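Side-chain contacts in hypothetical protein yfcE (Escherichia coli, PDB 1SU1), which is of unknown function but belongs to the calcineurin-like phosphoesterase superfamily, a two-sheet alpha/beta fold, and carries two zinc ions: residues Pro39-Val44 against Ala78-Arg83; Leu63-Arg68 against Glu73-Ala78; Gln116-Leu119 against Arg124-Leu127; Ala180-Leu185 against Ser191-Asn196. All blocks are in the same frame, centred on the assembly; numbering follows the deposited sequence.

Contact 1: residues Pro39-Val44 against Ala78-Arg83; sequences PATERV and AKVVER. Unlike the reference sequence in segment 78-83: Val81 (reference Ala).
Thr41 lays its hydroxyl against the isopropyl group of Val80, OG1 standing 3.5 Å from CG1 and 3.6 Å from CG2 of that valine. The oxygen is not left to apolar company alone, since it also hydrogen-bonds to the carbonyl of Ser37, four residues earlier, just ahead of the helix. The same rotamer (chi1 -58°) turns the Thr41 methyl CG2 toward the neighbouring helix, where it reaches CB of Arg83 at 4.3 Å. The segments 39-44 and 78-83 run nearly parallel, their axes 12° apart, as suits two successive beta-alpha-beta connections: helix 38-51 follows strand 27-31, and helix 77-85 follows its parallel neighbour 55-58. Leu38 and Leu63 add apolar cover around Val80, and Val44 faces strand 27-31.

Nearer the solvent the packing gives way to charge. Glu42 leaves its helix beside the contact and extends across, so that OE2 makes a salt bridge to Arg83 NH2 at 3.0 Å. NE and NH2 both close on this one oxygen, with the carboxylate and guanidinium planes 36° apart rather than coplanar. A second ion pair, Lys79 NZ to Glu82 OE1 at 3.1 Å, lies within helix 77-85. The chemistry is thus layered: underneath, the threonine hydroxyl and methyl pack on the valine and on the base of Arg83, while a single carboxylate oxygen carries the ionic link above, where partial exposure probably weakens its electrostatic pull.

Contact 2: residues Leu63-Arg68 against Glu73-Ala78; sequences LNHGPR and EGYAPA
The phenol oxygen OH of Tyr75 meets two groups, Leu63 O at 3.4 Å and His65 CD2 at 3.5 Å. Both belong to the loop between strand 55-58 and helix 77-85 of the calcineurin-like phosphoesterase fold, bent here by an Asx turn at Asn64. The rings form an offset edge-to-face pair, the imidazole edge directed at the face of the phenol, with planes 85° apart and centroids separated by 5.5 Å. The backbone places His65 CB 3.6 Å from Tyr75 CE1, and the crowded position of CG between backbone N and carbonyl carbon (chi1 63°) brings CD2 beside the phenol oxygen. The imidazole NE2 hydrogen-bonds to Tyr75 OH of the second subunit, so the aromatic pair also takes part in a subunit interface.

Beside the rings, Pro77 CB lies 4.4 Å from Leu63 CB, and Pro77 CG covers one face of the Tyr75 ring toward the rim; this proline starts helix 77-85 after the N-cap Ala76. The loop also reaches the metal centre: the carbonyl of Asn64 accepts from ND1 of the zinc ligand His35. In the Asx turn, Gly66 N donates to Asn64 OD1 at 3.1 Å (163° at the hydrogen) from above the carbonyl plane.

Contact 3: residues Gln116-Leu119 against Arg124-Leu127; sequences QQVL and RLFL
Gln116, in the first strand of an antiparallel beta hairpin, exchanges two backbone hydrogen bonds with Leu127, its N donating to Leu127 O at 3.2 Å and its O accepting from Leu127 N. Its side chain leads away to Gln117 of the third subunit, across an interface where the sheet continues through parallel strand pairing.

Gln117 follows in a non-hydrogen-bonded pair with Phe126. A bend at chi2 (-80°) folds its amide back over the partner strand, where OE1 accepts from Arg124 NE at 2.8 Å and, weakly, from NH2 at 3.3 Å. The NE donor stands 35° out of the amide carbonyl plane. Gln117 NE2 lies 3.2 Å from Phe126 CD1, the amide inclined 66° to the ring, and hydrogen-bonds to Gln116 OE1 of the third subunit. One buried amide thus joins the arginine to the interface.

Val118 restores the hydrogen-bonded pattern with Leu125, whose N reaches Val118 O at 2.9 Å. On the face opposite Gln117 its isopropyl group lies alongside Leu125, CB to CB 3.8 Å, while CG2 touches Leu127 CD1. Leu119 closes the series next to the aliphatic part of Arg124, its CD2 4.2 Å from Arg124 CG.

Contact 4: residues Ala180-Leu185 against Ser191-Asn196; sequences ASYGML and SVIALN
Ile193 pushes its branched carbons against the CE1-CZ rim of the Tyr182 ring, the two side chains crossing obliquely: CE1 is 3.4 Å from both CB and CG2 of Ile193. A chi1 of 68°, with CG between backbone N and carbonyl carbon, swings the ring across the strand direction, and CD1 comes to 3.1 Å from Ile193 O. Leu195 fits beside the ring, CD2 at 3.7 Å from Tyr182 CD1, while Ile193 CD1 fills the notch between the phenol and Met184 CB, 4.2 Å from the latter. Ile193 is thus the bump, and Tyr182 with Met184 form the hollow that receives it.

On the face of Val192 in this beta hairpin the partner position is Gly183, which brings no side chain. Two residues earlier, Ser181 CB packs on Val192 CG1. Between the backbones, Gly183 CA approaches Ser191 O to 3.2 Å in a CA-H...O contact, Ile193 N donates to Tyr182 O at 2.9 Å, and past the strand end Leu195 N still donates to Ala180 O.

Strand 27-31 borders the hairpin on the side of 181-186, and strand 200-205 on the side of 189-194. Leu47 of helix 38-51 touches Tyr182 and Leu195, and Met29 of strand 27-31 touches Tyr182 and Met184.

Followed from the N terminus, the chain makes contact 1 the outermost closure of its first half: helix 38-51 is joined to helix 77-85 after strand 55-58 has been laid down between them. Contact 2 nests inside that loop, shares Ala78 with it, and packs Leu63 against Val80 and Val81. Contact 3 comes next in series, a short hairpin in the second sheet, on the opposite side of the chain's centre from contacts 1 and 2. Contact 4 closes last, a hairpin of the first sheet, and returns to the beginning through a probable hydrogen bond from Arg43 to the Leu195 carbonyl. No two loops cross.

Contact 1: residues Pro39-Val44 against Ala78-Arg83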
# COMPACT_ATOMS: atom_id res chain seq x y z
N PRO A 39 -20.48 -23.81 1.17
CA PRO A 39 -21.93 -23.90 0.90
C PRO A 39 -22.49 -22.56 0.41
O PRO A 39 -23.24 -22.50 -0.57
CB PRO A 39 -22.52 -24.31 2.25
CG PRO A 39 -21.39 -25.08 2.89
CD PRO A 39 -20.18 -24.24 2.54
N ALA A 40 -22.14 -21.48 1.10
CA ALA A 40 -22.62 -20.16 0.70
C ALA A 40 -22.16 -19.87 -0.73
O ALA A 40 -22.92 -19.34 -1.53
CB ALA A 40 -22.09 -19.10 1.66
N THR A 41 -20.93 -20.26 -1.05
CA THR A 41 -20.37 -20.04 -2.39
C THR A 41 -21.10 -20.79 -3.49
O THR A 41 -21.39 -20.24 -4.56
CB THR A 41 -18.87 -20.45 -2.44
OG1 THR A 41 -18.14 -19.69 -1.47
CG2 THR A 41 -18.29 -20.21 -3.82
N GLU A 42 -21.38 -22.07 -3.27
CA GLU A 42 -22.07 -22.84 -4.29
C GLU A 42 -23.48 -22.30 -4.54
O GLU A 42 -23.93 -22.24 -5.68
CB GLU A 42 -22.07 -24.33 -3.92
CG GLU A 42 -20.71 -24.94 -4.27
CD GLU A 42 -20.47 -26.33 -3.73
OE1 GLU A 42 -21.09 -26.68 -2.70
OE2 GLU A 42 -19.64 -27.06 -4.31
N ARG A 43 -24.14 -21.85 -3.48
CA ARG A 43 -25.48 -21.29 -3.60
C ARG A 43 -25.43 -19.95 -4.34
O ARG A 43 -26.25 -19.70 -5.25
CB ARG A 43 -26.07 -21.11 -2.20
CG ARG A 43 -27.44 -20.41 -2.14
CD ARG A 43 -28.55 -21.18 -2.85
NE ARG A 43 -29.85 -20.61 -2.48
CZ ARG A 43 -30.99 -20.82 -3.14
NH1 ARG A 43 -31.02 -21.57 -4.23
NH2 ARG A 43 -32.11 -20.25 -2.70
N VAL A 44 -24.48 -19.08 -3.97
CA VAL A 44 -24.33 -17.79 -4.63
C VAL A 44 -24.17 -18.02 -6.12
O VAL A 44 -24.78 -17.34 -6.94
CB VAL A 44 -23.05 -17.04 -4.14
CG1 VAL A 44 -22.71 -15.91 -5.10
CG2 VAL A 44 -23.27 -16.50 -2.74
N ALA A 78 -9.82 -23.79 -0.06
CA ALA A 78 -9.28 -24.37 -1.28
C ALA A 78 -10.37 -24.64 -2.30
O ALA A 78 -10.22 -24.30 -3.48
CB ALA A 78 -8.53 -25.65 -0.96
N LYS A 79 -11.48 -25.23 -1.86
CA LYS A 79 -12.56 -25.54 -2.79
C LYS A 79 -13.29 -24.28 -3.25
O LYS A 79 -13.67 -24.19 -4.42
CB LYS A 79 -13.56 -26.53 -2.15
CG LYS A 79 -14.51 -27.17 -3.16
CD LYS A 79 -13.76 -28.02 -4.18
CE LYS A 79 -14.71 -28.65 -5.19
NZ LYS A 79 -14.00 -29.50 -6.19
N VAL A 80 -13.49 -23.32 -2.36
CA VAL A 80 -14.16 -22.08 -2.78
C VAL A 80 -13.41 -21.45 -3.96
O VAL A 80 -14.03 -20.88 -4.87
CB VAL A 80 -14.24 -21.05 -1.63
CG1 VAL A 80 -14.71 -19.71 -2.17
CG2 VAL A 80 -15.21 -21.54 -0.56
N VAL A 81 -12.08 -21.57 -3.95
CA VAL A 81 -11.24 -21.02 -5.01
C VAL A 81 -11.57 -21.63 -6.38
O VAL A 81 -11.79 -20.90 -7.35
CB VAL A 81 -9.73 -21.25 -4.71
CG1 VAL A 81 -8.89 -20.86 -5.91
CG2 VAL A 81 -9.33 -20.45 -3.50
N GLU A 82 -11.58 -22.95 -6.45
CA GLU A 82 -11.89 -23.67 -7.69
C GLU A 82 -13.24 -23.22 -8.23
O GLU A 82 -13.40 -22.98 -9.43
CB GLU A 82 -11.95 -25.18 -7.45
CG GLU A 82 -10.62 -25.91 -7.51
CD GLU A 82 -10.75 -27.38 -7.08
OE1 GLU A 82 -11.68 -28.06 -7.57
OE2 GLU A 82 -9.92 -27.85 -6.26
N ARG A 83 -14.22 -23.11 -7.34
CA ARG A 83 -15.57 -22.72 -7.73
C ARG A 83 -15.69 -21.27 -8.20
O ARG A 83 -16.36 -21.00 -9.21
CB ARG A 83 -16.54 -22.99 -6.57
CG ARG A 83 -16.80 -24.49 -6.30
CD ARG A 83 -17.56 -25.14 -7.46
NE ARG A 83 -18.26 -26.36 -7.05
CZ ARG A 83 -17.72 -27.57 -7.02
NH1 ARG A 83 -16.46 -27.76 -7.38
NH2 ARG A 83 -18.45 -28.61 -6.63

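Contact 2: residues Leu63-Arg68 against Glu73-Ala78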
# COMPACT_ATOMS: atom_id res chain seq x y z
N LEU A 63 -11.69 -15.71 1.14
CA LEU A 63 -11.27 -17.01 1.67
C LEU A 63 -10.95 -17.15 3.15
O LEU A 63 -11.22 -18.20 3.75
CB LEU A 63 -10.06 -17.50 0.88
CG LEU A 63 -10.22 -17.44 -0.64
CD1 LEU A 63 -8.90 -17.82 -1.30
CD2 LEU A 63 -11.34 -18.38 -1.08
N ASN A 64 -10.36 -16.12 3.75
CA ASN A 64 -9.99 -16.17 5.16
C ASN A 64 -11.19 -15.97 6.09
O ASN A 64 -12.01 -15.07 5.88
CB ASN A 64 -8.88 -15.14 5.41
CG ASN A 64 -8.58 -14.91 6.87
OD1 ASN A 64 -8.49 -15.84 7.67
ND2 ASN A 64 -8.38 -13.65 7.22
N HIS A 65 -11.30 -16.82 7.10
CA HIS A 65 -12.41 -16.72 8.05
C HIS A 65 -12.31 -15.46 8.90
O HIS A 65 -13.32 -14.92 9.35
CB HIS A 65 -12.44 -17.96 8.96
CG HIS A 65 -11.23 -18.13 9.82
ND1 HIS A 65 -11.16 -17.65 11.11
CD2 HIS A 65 -10.04 -18.72 9.58
CE1 HIS A 65 -9.98 -17.95 11.63
NE2 HIS A 65 -9.28 -18.60 10.72
N GLY A 66 -11.08 -14.99 9.11
CA GLY A 66 -10.88 -13.81 9.92
C GLY A 66 -10.47 -14.24 11.32
O GLY A 66 -11.19 -15.01 11.95
N PRO A 67 -9.32 -13.78 11.83
CA PRO A 67 -8.84 -14.14 13.16
C PRO A 67 -9.84 -13.88 14.29
O PRO A 67 -9.80 -14.53 15.33
CB PRO A 67 -7.56 -13.31 13.32
CG PRO A 67 -7.08 -13.17 11.91
CD PRO A 67 -8.36 -12.87 11.17
N ARG A 68 -10.73 -12.91 14.08
CA ARG A 68 -11.73 -12.56 15.09
C ARG A 68 -12.96 -13.47 15.04
O ARG A 68 -13.71 -13.56 16.02
CB ARG A 68 -12.18 -11.11 14.91
CG ARG A 68 -11.17 -10.05 15.33
CD ARG A 68 -11.70 -8.64 15.04
NE ARG A 68 -11.65 -8.30 13.62
CZ ARG A 68 -12.28 -7.26 13.07
NH1 ARG A 68 -13.01 -6.45 13.82
NH2 ARG A 68 -12.15 -7.02 11.77
N GLU A 73 -19.82 -22.12 8.70
CA GLU A 73 -20.28 -23.46 8.31
C GLU A 73 -19.70 -23.83 6.95
O GLU A 73 -19.73 -23.03 6.02
CB GLU A 73 -21.82 -23.49 8.23
CG GLU A 73 -22.53 -23.76 9.56
CD GLU A 73 -24.06 -23.73 9.43
OE1 GLU A 73 -24.59 -24.25 8.42
OE2 GLU A 73 -24.72 -23.18 10.33
N GLY A 74 -19.16 -25.05 6.84
CA GLY A 74 -18.60 -25.50 5.58
C GLY A 74 -17.33 -24.79 5.11
O GLY A 74 -17.10 -24.63 3.91
N TYR A 75 -16.50 -24.39 6.07
CA TYR A 75 -15.24 -23.70 5.77
C TYR A 75 -14.33 -24.57 4.91
O TYR A 75 -13.79 -25.56 5.40
CB TYR A 75 -14.53 -23.35 7.08
CG TYR A 75 -13.32 -22.48 6.90
CD1 TYR A 75 -13.44 -21.15 6.49
CD2 TYR A 75 -12.04 -22.99 7.12
CE1 TYR A 75 -12.32 -20.35 6.30
CE2 TYR A 75 -10.90 -22.19 6.93
CZ TYR A 75 -11.06 -20.87 6.52
OH TYR A 75 -9.96 -20.09 6.31
N ALA A 76 -14.16 -24.20 3.65
CA ALA A 76 -13.31 -24.96 2.73
C ALA A 76 -12.68 -24.04 1.66
O ALA A 76 -12.98 -24.17 0.45
CB ALA A 76 -14.11 -26.07 2.07
N PRO A 77 -11.78 -23.14 2.09
CA PRO A 77 -11.07 -22.16 1.25
C PRO A 77 -10.58 -22.70 -0.10
O PRO A 77 -10.88 -22.13 -1.15
CB PRO A 77 -9.90 -21.73 2.13
CG PRO A 77 -10.43 -21.88 3.49
CD PRO A 77 -11.19 -23.18 3.44
N ALA A 78 -9.82 -23.79 -0.06
CA ALA A 78 -9.28 -24.37 -1.28
C ALA A 78 -10.37 -24.64 -2.30
O ALA A 78 -10.22 -24.30 -3.48
CB ALA A 78 -8.53 -25.65 -0.96

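Contact 3: residues Gln116-Leu119 against Arg124-Leu127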
# COMPACT_ATOMS: atom_id res chain seq x y z
N GLN A 116 -14.27 0.68 -6.55
CA GLN A 116 -14.54 0.72 -7.99
C GLN A 116 -15.90 1.39 -8.15
O GLN A 116 -16.58 1.67 -7.16
CB GLN A 116 -14.52 -0.69 -8.60
CG GLN A 116 -13.16 -1.38 -8.43
CD GLN A 116 -12.91 -2.53 -9.40
OE1 GLN A 116 -12.83 -2.34 -10.61
NE2 GLN A 116 -12.78 -3.74 -8.86
N GLN A 117 -16.31 1.67 -9.39
CA GLN A 117 -17.56 2.40 -9.61
C GLN A 117 -18.52 1.83 -10.65
O GLN A 117 -18.12 1.16 -11.60
CB GLN A 117 -17.26 3.83 -10.06
CG GLN A 117 -16.10 4.50 -9.38
CD GLN A 117 -16.46 5.02 -8.02
OE1 GLN A 117 -17.47 5.71 -7.87
NE2 GLN A 117 -15.64 4.72 -7.03
N VAL A 118 -19.79 2.19 -10.47
CA VAL A 118 -20.84 1.82 -11.41
C VAL A 118 -21.55 3.13 -11.71
O VAL A 118 -21.96 3.83 -10.79
CB VAL A 118 -21.86 0.84 -10.80
CG1 VAL A 118 -22.94 0.54 -11.83
CG2 VAL A 118 -21.17 -0.44 -10.35
N LEU A 119 -21.72 3.45 -12.98
CA LEU A 119 -22.40 4.68 -13.36
C LEU A 119 -23.76 4.42 -14.01
O LEU A 119 -23.86 3.73 -15.02
CB LEU A 119 -21.54 5.51 -14.32
CG LEU A 119 -20.16 6.00 -13.87
CD1 LEU A 119 -19.61 6.95 -14.93
CD2 LEU A 119 -20.26 6.71 -12.53
N ARG A 124 -24.43 7.49 -9.11
CA ARG A 124 -23.17 6.79 -8.97
C ARG A 124 -23.16 5.79 -7.80
O ARG A 124 -23.60 6.12 -6.70
CB ARG A 124 -22.11 7.86 -8.79
CG ARG A 124 -20.74 7.40 -8.42
CD ARG A 124 -19.83 8.61 -8.53
NE ARG A 124 -18.51 8.32 -8.01
CZ ARG A 124 -17.93 9.02 -7.05
NH1 ARG A 124 -18.56 10.05 -6.51
NH2 ARG A 124 -16.73 8.68 -6.62
N LEU A 125 -22.69 4.57 -8.06
CA LEU A 125 -22.59 3.56 -7.00
C LEU A 125 -21.12 3.41 -6.62
O LEU A 125 -20.29 3.07 -7.46
CB LEU A 125 -23.10 2.19 -7.48
CG LEU A 125 -24.53 1.99 -7.99
CD1 LEU A 125 -24.81 0.49 -8.10
CD2 LEU A 125 -25.52 2.61 -7.05
N PHE A 126 -20.80 3.66 -5.35
CA PHE A 126 -19.44 3.54 -4.86
C PHE A 126 -19.25 2.20 -4.13
O PHE A 126 -19.71 2.05 -3.00
CB PHE A 126 -19.14 4.71 -3.89
CG PHE A 126 -17.68 4.83 -3.50
CD1 PHE A 126 -16.81 5.66 -4.22
CD2 PHE A 126 -17.17 4.11 -2.43
CE1 PHE A 126 -15.47 5.77 -3.87
CE2 PHE A 126 -15.82 4.22 -2.06
CZ PHE A 126 -14.97 5.05 -2.78
N LEU A 127 -18.54 1.27 -4.76
CA LEU A 127 -18.29 -0.06 -4.20
C LEU A 127 -16.99 -0.17 -3.38
O LEU A 127 -15.89 0.03 -3.92
CB LEU A 127 -18.23 -1.11 -5.34
CG LEU A 127 -19.21 -0.98 -6.51
CD1 LEU A 127 -18.86 -2.01 -7.57
CD2 LEU A 127 -20.66 -1.17 -6.04

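Contact 4: residues Ala180-Leu185 against Ser191-Asn196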
# COMPACT_ATOMS: atom_id res chain seq x y z
N ALA A 180 -28.59 -15.45 6.34
CA ALA A 180 -27.47 -15.27 5.44
C ALA A 180 -28.09 -14.59 4.22
O ALA A 180 -29.21 -14.95 3.82
CB ALA A 180 -26.89 -16.62 5.04
N SER A 181 -27.40 -13.61 3.64
CA SER A 181 -27.97 -12.88 2.50
C SER A 181 -27.02 -12.46 1.36
O SER A 181 -25.81 -12.58 1.47
CB SER A 181 -28.69 -11.62 3.01
OG SER A 181 -27.88 -10.92 3.96
N TYR A 182 -27.62 -12.00 0.27
CA TYR A 182 -26.90 -11.51 -0.90
C TYR A 182 -27.66 -10.28 -1.37
O TYR A 182 -28.65 -9.89 -0.74
CB TYR A 182 -26.81 -12.56 -2.02
CG TYR A 182 -28.11 -12.94 -2.72
CD1 TYR A 182 -29.09 -13.68 -2.07
CD2 TYR A 182 -28.31 -12.61 -4.06
CE1 TYR A 182 -30.25 -14.10 -2.75
CE2 TYR A 182 -29.45 -13.02 -4.75
CZ TYR A 182 -30.42 -13.76 -4.08
OH TYR A 182 -31.54 -14.18 -4.76
N GLY A 183 -27.21 -9.64 -2.44
CA GLY A 183 -27.90 -8.44 -2.91
C GLY A 183 -28.08 -8.41 -4.40
O GLY A 183 -27.45 -9.17 -5.13
N MET A 184 -28.96 -7.54 -4.87
CA MET A 184 -29.22 -7.43 -6.29
C MET A 184 -29.61 -6.01 -6.67
O MET A 184 -30.21 -5.28 -5.88
CB MET A 184 -30.38 -8.38 -6.68
CG MET A 184 -30.51 -8.67 -8.17
SD MET A 184 -29.31 -9.88 -8.77
CE MET A 184 -29.32 -11.06 -7.42
N LEU A 185 -29.24 -5.61 -7.88
CA LEU A 185 -29.61 -4.30 -8.40
C LEU A 185 -30.41 -4.65 -9.64
O LEU A 185 -29.90 -5.34 -10.52
CB LEU A 185 -28.36 -3.49 -8.80
CG LEU A 185 -28.44 -2.02 -9.29
CD1 LEU A 185 -28.09 -1.95 -10.77
CD2 LEU A 185 -29.81 -1.42 -9.03
N SER A 191 -31.89 -4.60 -3.50
CA SER A 191 -32.51 -5.50 -2.53
C SER A 191 -31.58 -6.46 -1.80
O SER A 191 -30.68 -7.04 -2.41
CB SER A 191 -33.60 -6.35 -3.22
OG SER A 191 -34.57 -5.56 -3.88
N VAL A 192 -31.82 -6.63 -0.51
CA VAL A 192 -31.07 -7.59 0.30
C VAL A 192 -32.00 -8.82 0.32
O VAL A 192 -33.16 -8.71 0.73
CB VAL A 192 -30.86 -7.09 1.74
CG1 VAL A 192 -30.03 -8.10 2.52
CG2 VAL A 192 -30.16 -5.74 1.73
N ILE A 193 -31.49 -9.97 -0.11
CA ILE A 193 -32.27 -11.19 -0.21
C ILE A 193 -31.71 -12.37 0.57
O ILE A 193 -30.52 -12.67 0.49
CB ILE A 193 -32.36 -11.63 -1.68
CG1 ILE A 193 -32.81 -10.43 -2.54
CG2 ILE A 193 -33.30 -12.82 -1.83
CD1 ILE A 193 -32.64 -10.65 -4.04
N ALA A 194 -32.58 -13.06 1.32
CA ALA A 194 -32.16 -14.23 2.10
C ALA A 194 -31.64 -15.30 1.14
O ALA A 194 -32.25 -15.53 0.09
CB ALA A 194 -33.32 -14.78 2.92
N LEU A 195 -30.52 -15.92 1.48
CA LEU A 195 -29.91 -16.94 0.63
C LEU A 195 -30.72 -18.24 0.51
O LEU A 195 -30.69 -18.89 -0.54
CB LEU A 195 -28.50 -17.28 1.10
CG LEU A 195 -27.31 -16.82 0.24
CD1 LEU A 195 -26.11 -17.66 0.62
CD2 LEU A 195 -27.60 -17.01 -1.25
N ASN A 196 -31.41 -18.65 1.59
CA ASN A 196 -32.19 -19.88 1.54
C ASN A 196 -33.59 -19.65 0.94
O ASN A 196 -33.92 -20.20 -0.10
CB ASN A 196 -32.32 -20.49 2.95
CG ASN A 196 -32.67 -19.46 4.02
OD1 ASN A 196 -33.48 -18.57 3.80
ND2 ASN A 196 -32.08 -19.61 5.21
O HOH W 1 -33.58 -5.31 -6.45